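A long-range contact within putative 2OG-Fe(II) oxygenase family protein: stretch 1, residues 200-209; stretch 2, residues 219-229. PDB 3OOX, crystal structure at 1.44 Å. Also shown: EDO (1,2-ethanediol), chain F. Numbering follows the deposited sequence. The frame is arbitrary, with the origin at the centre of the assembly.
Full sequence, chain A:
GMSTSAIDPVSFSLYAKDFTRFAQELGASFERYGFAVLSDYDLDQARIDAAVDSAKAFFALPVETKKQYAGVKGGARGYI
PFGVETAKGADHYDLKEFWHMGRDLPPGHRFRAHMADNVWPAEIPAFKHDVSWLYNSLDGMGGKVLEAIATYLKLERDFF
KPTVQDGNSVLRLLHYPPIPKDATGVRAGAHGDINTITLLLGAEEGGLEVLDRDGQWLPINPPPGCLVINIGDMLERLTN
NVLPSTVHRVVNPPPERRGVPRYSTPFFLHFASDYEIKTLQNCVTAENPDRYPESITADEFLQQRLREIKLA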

# COMPACT_ATOMS: atom_id res chain seq x y z
N LEU A 200 -3.22 -3.44 2.98
CA LEU A 200 -4.21 -2.59 3.65
C LEU A 200 -5.01 -3.33 4.69
O LEU A 200 -5.82 -4.21 4.38
N LEU A 201 -4.78 -2.94 5.94
CA LEU A 201 -5.64 -3.35 7.04
C LEU A 201 -6.97 -2.57 7.06
O LEU A 201 -7.07 -1.48 6.49
N GLY A 202 -7.97 -3.12 7.74
CA GLY A 202 -9.17 -2.36 8.13
C GLY A 202 -10.11 -1.96 7.02
O GLY A 202 -10.88 -1.00 7.19
N ALA A 203 -10.11 -2.68 5.91
CA ALA A 203 -10.96 -2.33 4.77
C ALA A 203 -12.43 -2.77 4.91
O ALA A 203 -13.25 -2.48 4.04
N GLU A 204 -12.77 -3.49 5.98
CA GLU A 204 -14.15 -3.91 6.18
C GLU A 204 -15.08 -2.69 6.14
O GLU A 204 -14.84 -1.67 6.80
N GLU A 205 -16.12 -2.80 5.31
CA GLU A 205 -17.14 -1.74 5.11
C GLU A 205 -16.51 -0.38 4.82
O GLU A 205 -17.04 0.67 5.20
N GLY A 206 -15.37 -0.41 4.12
CA GLY A 206 -14.64 0.82 3.79
C GLY A 206 -14.89 1.41 2.43
O GLY A 206 -14.30 2.45 2.12
N GLY A 207 -15.68 0.76 1.58
CA GLY A 207 -15.96 1.29 0.23
C GLY A 207 -14.89 1.12 -0.85
O GLY A 207 -14.92 1.78 -1.91
N LEU A 208 -13.95 0.20 -0.63
CA LEU A 208 -12.91 -0.07 -1.63
C LEU A 208 -13.50 -0.81 -2.81
O LEU A 208 -14.27 -1.76 -2.64
N GLU A 209 -13.17 -0.36 -4.02
CA GLU A 209 -13.62 -1.01 -5.22
C GLU A 209 -12.48 -1.12 -6.22
O GLU A 209 -11.64 -0.23 -6.30
N PRO A 219 -16.86 -4.41 -5.62
CA PRO A 219 -16.56 -4.13 -4.22
C PRO A 219 -15.55 -5.11 -3.62
O PRO A 219 -15.63 -6.32 -3.89
N ILE A 220 -14.61 -4.58 -2.85
CA ILE A 220 -13.71 -5.39 -2.04
C ILE A 220 -14.05 -5.03 -0.61
O ILE A 220 -13.66 -3.98 -0.10
N ASN A 221 -14.82 -5.92 0.01
CA ASN A 221 -15.42 -5.68 1.32
C ASN A 221 -15.12 -6.85 2.23
O ASN A 221 -15.98 -7.74 2.41
N PRO A 222 -13.92 -6.90 2.79
CA PRO A 222 -13.56 -8.12 3.52
C PRO A 222 -14.16 -8.15 4.92
O PRO A 222 -14.59 -7.13 5.43
N PRO A 223 -14.16 -9.33 5.55
CA PRO A 223 -14.45 -9.34 6.97
C PRO A 223 -13.33 -8.66 7.75
O PRO A 223 -12.26 -8.43 7.19
N PRO A 224 -13.56 -8.35 9.02
CA PRO A 224 -12.52 -7.83 9.90
C PRO A 224 -11.32 -8.77 10.01
O PRO A 224 -11.46 -9.96 9.69
N GLY A 225 -10.19 -8.23 10.44
CA GLY A 225 -8.95 -9.00 10.63
C GLY A 225 -8.37 -9.55 9.35
O GLY A 225 -7.80 -10.66 9.33
N CYS A 226 -8.50 -8.78 8.26
CA CYS A 226 -7.89 -9.17 7.00
C CYS A 226 -6.94 -8.08 6.47
O CYS A 226 -6.95 -6.95 6.94
N LEU A 227 -6.12 -8.48 5.51
CA LEU A 227 -5.32 -7.58 4.71
C LEU A 227 -5.81 -7.67 3.27
O LEU A 227 -5.95 -8.75 2.72
N VAL A 228 -6.07 -6.51 2.67
CA VAL A 228 -6.35 -6.45 1.25
C VAL A 228 -5.01 -6.06 0.59
O VAL A 228 -4.38 -5.10 0.98
N ILE A 229 -4.58 -6.85 -0.37
CA ILE A 229 -3.27 -6.67 -0.97
C ILE A 229 -3.41 -6.45 -2.46
O ILE A 229 -4.19 -7.14 -3.10

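The two stretches run antiparallel, and the backbone sets which side chains can meet. Leu 200 and Val 228 form a hydrogen-bonded pair (Leu 200 N to Val 228 O, 2.8 Å; Val 228 N to Leu 200 O, 2.9 Å), so their side chains share one face of the sheet, CB to CB 4.4 Å. Both have chi1 t.

Val 228 is the central bump. Its CG2 lies 3.8 Å from Ala 203 CB, and its CG1 lies 3.8 Å from Leu 208 CD2. Ala 203 points toward stretch 2, and its single methyl also meets the ring of Pro 222 (CB to CG, 3.9 Å), a close fit for a small side chain. Leu 208 (chi1 t, chi2 p) rests its CD2 against both Val 228 and Ile 220, whose CB is 4.0 Å from it; Ile 220 N to Leu 208 O, 2.8 Å and nearly straight at 175°, fixes this end. On the other face, Leu 201 and Leu 227, both m,t, bring their CD2 atoms to 3.4 Å, a tight apolar contact.

The type II turn from Ala 203 to Gly 206 is closed by its own bond, Gly 206 N to Ala 203 O at 3.0 Å, and Asn 221 (chi1 t) tethers it to stretch 2. Its OD1 accepts from Glu 205 N at 2.6 Å, while its ND2 donates to Glu 205 OE2 at 2.8 Å. Although the CA-to-CB bond of Glu 205 points away, chi1 and chi2, both m, bring the carboxylate back to this amide.

Water 3 links the backbones of the two stretches: it donates to Ala 203 O and Ile 220 O, both 2.7 Å, and accepts from Leu 208 N at 2.9 Å. Glu 204, chi1 p, lies against Pro 224 (CD to CA, 3.7 Å). Its OE2 accepts from ethanediol O1 at 2.7 Å, and that same O1 accepts from Gly 225 N at 2.6 Å, so the solvent molecule bridges the stretches.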

# COMPACT_ATOMS: atom_id res chain seq x y z
CB LEU A 200 -5.19 -2.04 2.61
CG LEU A 200 -6.27 -1.09 3.10
CD1 LEU A 200 -5.71 0.22 3.61
CD2 LEU A 200 -7.29 -0.88 1.98
CB LEU A 201 -4.96 -3.10 8.37
CG LEU A 201 -3.70 -3.91 8.62
CD1 LEU A 201 -2.84 -3.19 9.72
CD2 LEU A 201 -4.02 -5.37 8.97
CB ALA A 203 -10.37 -2.89 3.47
CB GLU A 204 -14.31 -4.71 7.49
CG GLU A 204 -13.90 -4.00 8.77
CD GLU A 204 -12.44 -4.23 9.16
OE1 GLU A 204 -11.58 -4.48 8.28
OE2 GLU A 204 -12.13 -4.08 10.36
CB GLU A 205 -18.07 -1.65 6.33
CG GLU A 205 -18.82 -2.95 6.64
CD GLU A 205 -19.70 -3.42 5.48
OE1 GLU A 205 -20.29 -2.57 4.79
OE2 GLU A 205 -19.79 -4.65 5.27
CB LEU A 208 -11.77 -0.89 -1.01
CG LEU A 208 -10.61 -1.28 -1.94
CD1 LEU A 208 -9.78 -0.07 -2.46
CD2 LEU A 208 -9.70 -2.26 -1.18
CB GLU A 209 -14.76 -0.23 -5.85
CG GLU A 209 -15.96 -0.05 -4.91
CD GLU A 209 -17.17 0.56 -5.59
OE1 GLU A 209 -16.99 1.24 -6.63
OE2 GLU A 209 -18.31 0.36 -5.05
CB PRO A 219 -17.93 -4.27 -3.53
CG PRO A 219 -18.70 -5.09 -4.40
CD PRO A 219 -18.23 -4.89 -5.80
CB ILE A 220 -12.21 -5.17 -2.36
CG1 ILE A 220 -11.94 -5.43 -3.84
CG2 ILE A 220 -11.36 -6.10 -1.49
CD1 ILE A 220 -10.51 -5.19 -4.24
CB ASN A 221 -16.92 -5.46 1.23
CG ASN A 221 -17.49 -4.97 2.54
OD1 ASN A 221 -16.76 -4.42 3.37
ND2 ASN A 221 -18.81 -5.13 2.73
CB PRO A 222 -12.04 -8.02 3.63
CG PRO A 222 -11.80 -6.54 3.73
CD PRO A 222 -12.80 -5.92 2.80
CB PRO A 223 -14.48 -10.84 7.34
CG PRO A 223 -13.99 -11.58 6.19
CD PRO A 223 -13.76 -10.64 5.03
CB PRO A 224 -13.24 -7.67 11.24
CG PRO A 224 -14.65 -7.64 10.92
CD PRO A 224 -14.85 -8.48 9.73
CB CYS A 226 -8.93 -9.46 5.90
SG CYS A 226 -10.07 -10.84 6.15
CB LEU A 227 -3.83 -7.97 4.75
CG LEU A 227 -3.07 -7.57 6.01
CD1 LEU A 227 -1.83 -8.45 6.18
CD2 LEU A 227 -2.66 -6.09 5.99
CB VAL A 228 -7.40 -5.39 0.90
CG1 VAL A 228 -7.55 -5.30 -0.64
CG2 VAL A 228 -8.75 -5.72 1.57
CB ILE A 229 -2.37 -7.87 -0.72
CG1 ILE A 229 -2.32 -8.17 0.79
CG2 ILE A 229 -0.94 -7.61 -1.29
CD1 ILE A 229 -2.05 -9.60 1.13
C1 EDO F . -9.67 -4.75 11.92
O1 EDO F . -10.02 -5.66 10.85
C2 EDO F . -9.28 -5.46 13.21
O2 EDO F . -10.20 -6.52 13.55
O HOH W 1 -8.62 -5.10 5.20
O HOH W 2 -7.61 -5.39 9.25
O HOH W 3 -13.85 -1.83 1.47
O HOH W 4 -10.23 -6.59 7.33